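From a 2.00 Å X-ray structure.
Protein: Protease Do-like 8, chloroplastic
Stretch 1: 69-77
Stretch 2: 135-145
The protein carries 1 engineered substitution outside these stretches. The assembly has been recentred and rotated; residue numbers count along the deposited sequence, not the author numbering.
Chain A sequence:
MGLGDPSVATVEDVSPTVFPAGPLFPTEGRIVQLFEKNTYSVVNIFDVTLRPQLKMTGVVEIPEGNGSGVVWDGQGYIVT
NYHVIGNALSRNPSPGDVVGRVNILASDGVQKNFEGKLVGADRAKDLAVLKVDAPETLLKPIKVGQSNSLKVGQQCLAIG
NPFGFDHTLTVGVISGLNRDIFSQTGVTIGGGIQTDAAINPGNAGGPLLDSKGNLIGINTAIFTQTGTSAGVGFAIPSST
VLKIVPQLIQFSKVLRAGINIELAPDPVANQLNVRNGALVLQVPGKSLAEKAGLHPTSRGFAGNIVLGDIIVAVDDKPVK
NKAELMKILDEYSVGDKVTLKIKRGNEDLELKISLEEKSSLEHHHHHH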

# COMPACT_ATOMS: atom_id res chain seq x y z
N GLY A 69 -31.48 -6.98 0.73
CA GLY A 69 -32.58 -6.05 0.83
C GLY A 69 -33.58 -6.60 1.83
O GLY A 69 -33.38 -7.67 2.41
N VAL A 70 -34.68 -5.89 2.00
CA VAL A 70 -35.65 -6.25 3.00
C VAL A 70 -37.06 -6.19 2.38
O VAL A 70 -37.39 -5.23 1.70
CB VAL A 70 -35.53 -5.27 4.18
CG1 VAL A 70 -36.85 -5.09 4.88
CG2 VAL A 70 -34.45 -5.76 5.15
N VAL A 71 -37.87 -7.23 2.59
CA VAL A 71 -39.27 -7.20 2.16
C VAL A 71 -40.03 -6.16 2.99
O VAL A 71 -40.21 -6.33 4.21
CB VAL A 71 -39.94 -8.55 2.34
CG1 VAL A 71 -41.43 -8.46 1.93
CG2 VAL A 71 -39.22 -9.63 1.52
N TRP A 72 -40.45 -5.09 2.34
CA TRP A 72 -41.07 -3.95 3.03
C TRP A 72 -42.54 -4.21 3.34
O TRP A 72 -43.03 -3.87 4.42
CB TRP A 72 -40.92 -2.68 2.21
CG TRP A 72 -41.37 -1.43 2.91
CD1 TRP A 72 -42.42 -0.62 2.56
CD2 TRP A 72 -40.78 -0.85 4.07
NE1 TRP A 72 -42.51 0.43 3.45
CE2 TRP A 72 -41.52 0.32 4.38
CE3 TRP A 72 -39.70 -1.20 4.89
CZ2 TRP A 72 -41.21 1.13 5.48
CZ3 TRP A 72 -39.39 -0.39 5.98
CH2 TRP A 72 -40.15 0.76 6.26
N ASP A 73 -43.26 -4.79 2.38
CA ASP A 73 -44.67 -5.10 2.61
C ASP A 73 -45.18 -6.24 1.75
O ASP A 73 -44.45 -6.81 0.94
CB ASP A 73 -45.54 -3.85 2.44
CG ASP A 73 -45.52 -3.30 1.03
OD1 ASP A 73 -45.31 -4.08 0.07
OD2 ASP A 73 -45.72 -2.07 0.88
N GLY A 74 -46.46 -6.57 1.93
CA GLY A 74 -47.04 -7.70 1.25
C GLY A 74 -47.30 -7.46 -0.22
O GLY A 74 -47.80 -8.34 -0.91
N GLN A 75 -46.96 -6.28 -0.72
CA GLN A 75 -47.23 -5.95 -2.11
C GLN A 75 -46.01 -6.18 -2.99
O GLN A 75 -46.08 -6.02 -4.21
CB GLN A 75 -47.72 -4.51 -2.25
CG GLN A 75 -49.04 -4.23 -1.57
CD GLN A 75 -49.27 -2.75 -1.33
OE1 GLN A 75 -48.89 -2.21 -0.29
NE2 GLN A 75 -49.88 -2.08 -2.31
N GLY A 76 -44.90 -6.57 -2.38
CA GLY A 76 -43.68 -6.83 -3.13
C GLY A 76 -42.69 -5.67 -3.13
O GLY A 76 -41.69 -5.71 -3.85
N TYR A 77 -42.96 -4.64 -2.33
CA TYR A 77 -42.00 -3.55 -2.20
C TYR A 77 -40.76 -4.03 -1.45
O TYR A 77 -40.86 -4.62 -0.38
CB TYR A 77 -42.63 -2.33 -1.54
CG TYR A 77 -43.61 -1.62 -2.45
CD1 TYR A 77 -43.16 -0.94 -3.58
CD2 TYR A 77 -44.98 -1.66 -2.21
CE1 TYR A 77 -44.06 -0.31 -4.44
CE2 TYR A 77 -45.88 -1.03 -3.06
CZ TYR A 77 -45.42 -0.35 -4.17
OH TYR A 77 -46.31 0.28 -5.01
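Stretch 2 (135-145) PETLLKPIKVG

Stretch 1 leaves a strand at V71 and folds into a type I beta turn from D73 to G76; in stretch 2, after P135, E136 to L138 have helical backbone angles without the regular bonds, and the chain then runs extended from L139 to V144. The opening part lies by the turn, with the CA atoms of G74 and E136 5.3 Å apart; the extended part crosses the end of the strand without pairing alongside it, the CA atoms of D73 and P141 4.7 Å apart. From E136 to I142 the contacts move from the turn back toward the strand. One backbone hydrogen bond joins the backbones: I142 N donates to V71 O at 2.8 Å and nearly straight. A water extends this link, donating to W72 O at 2.7 Å and I142 O at 3.1 Å.

The turn is braced from within by D73 OD1, which accepts from Q75 N at 2.9 Å. L139 points toward this turn, its CD1 3.5 Å from G76 N and 3.6 Å from G74 O, while its CB lies 4.0 Å from V71 CG1. G76, at phi 98°, has a backbone that by itself calls for glycine. P141 CG rests 3.6 Å from G74 N. Beyond the hydrogen bond, I142 CG2 packs 3.3 Å from V70 CG1, while V144 CG2 approaches W72 CZ3 obliquely at 3.8 Å. The rule is economical: one direct backbone hydrogen bond, backed by a bridging water, with apolar side chains filling in around it.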

# COMPACT_ATOMS: atom_id res chain seq x y z
N PRO A 135 -46.46 -13.91 -5.03
CA PRO A 135 -47.63 -14.27 -4.21
C PRO A 135 -47.50 -13.70 -2.80
O PRO A 135 -46.49 -13.97 -2.14
CB PRO A 135 -47.60 -15.80 -4.18
CG PRO A 135 -46.80 -16.19 -5.40
CD PRO A 135 -45.76 -15.11 -5.53
N GLU A 136 -48.49 -12.94 -2.34
CA GLU A 136 -48.43 -12.35 -1.00
C GLU A 136 -48.10 -13.41 0.05
O GLU A 136 -47.58 -13.11 1.13
CB GLU A 136 -49.74 -11.65 -0.66
N THR A 137 -48.39 -14.66 -0.30
CA THR A 137 -48.13 -15.81 0.56
C THR A 137 -46.63 -16.07 0.65
O THR A 137 -46.16 -16.72 1.59
CB THR A 137 -48.84 -17.06 0.01
OG1 THR A 137 -47.92 -17.85 -0.75
CG2 THR A 137 -49.99 -16.63 -0.89
N LEU A 138 -45.89 -15.56 -0.32
CA LEU A 138 -44.44 -15.71 -0.33
C LEU A 138 -43.79 -14.64 0.54
O LEU A 138 -42.79 -14.88 1.23
CB LEU A 138 -43.92 -15.57 -1.76
CG LEU A 138 -42.67 -16.33 -2.19
CD1 LEU A 138 -41.88 -15.48 -3.17
CD2 LEU A 138 -41.82 -16.70 -0.99
N LEU A 139 -44.36 -13.44 0.52
CA LEU A 139 -43.72 -12.29 1.13
C LEU A 139 -43.96 -12.18 2.64
O LEU A 139 -45.10 -12.13 3.10
CB LEU A 139 -44.14 -11.01 0.39
CG LEU A 139 -43.92 -11.09 -1.12
CD1 LEU A 139 -44.71 -10.02 -1.86
CD2 LEU A 139 -42.43 -11.01 -1.48
N LYS A 140 -42.86 -12.15 3.38
CA LYS A 140 -42.88 -11.94 4.82
C LYS A 140 -42.26 -10.58 5.14
O LYS A 140 -41.04 -10.46 5.25
CB LYS A 140 -42.10 -13.05 5.52
N PRO A 141 -43.10 -9.55 5.26
CA PRO A 141 -42.58 -8.21 5.51
C PRO A 141 -41.79 -8.13 6.81
O PRO A 141 -42.16 -8.71 7.83
CB PRO A 141 -43.84 -7.35 5.60
CG PRO A 141 -44.84 -8.08 4.74
CD PRO A 141 -44.55 -9.54 4.99
N ILE A 142 -40.68 -7.41 6.76
CA ILE A 142 -39.88 -7.17 7.95
C ILE A 142 -40.73 -6.40 8.95
O ILE A 142 -41.58 -5.61 8.56
CB ILE A 142 -38.64 -6.34 7.59
CG1 ILE A 142 -37.54 -6.53 8.62
CG2 ILE A 142 -39.02 -4.87 7.38
CD1 ILE A 142 -36.92 -7.92 8.57
N LYS A 143 -40.53 -6.65 10.24
CA LYS A 143 -41.18 -5.85 11.29
C LYS A 143 -40.30 -4.67 11.66
O LYS A 143 -39.11 -4.83 11.94
CB LYS A 143 -41.43 -6.70 12.54
CG LYS A 143 -42.20 -5.98 13.64
CD LYS A 143 -43.03 -6.97 14.45
CE LYS A 143 -43.85 -6.28 15.54
NZ LYS A 143 -43.04 -5.91 16.74
N VAL A 144 -40.88 -3.47 11.66
CA VAL A 144 -40.09 -2.26 11.85
C VAL A 144 -40.32 -1.63 13.22
O VAL A 144 -41.46 -1.49 13.65
CB VAL A 144 -40.40 -1.22 10.76
CG1 VAL A 144 -39.51 0.01 10.95
CG2 VAL A 144 -40.20 -1.83 9.37
N GLY A 145 -39.23 -1.26 13.89
CA GLY A 145 -39.29 -0.67 15.21
C GLY A 145 -38.93 0.80 15.21
O GLY A 145 -38.76 1.41 14.15
O HOH W 1 -42.43 -3.08 6.95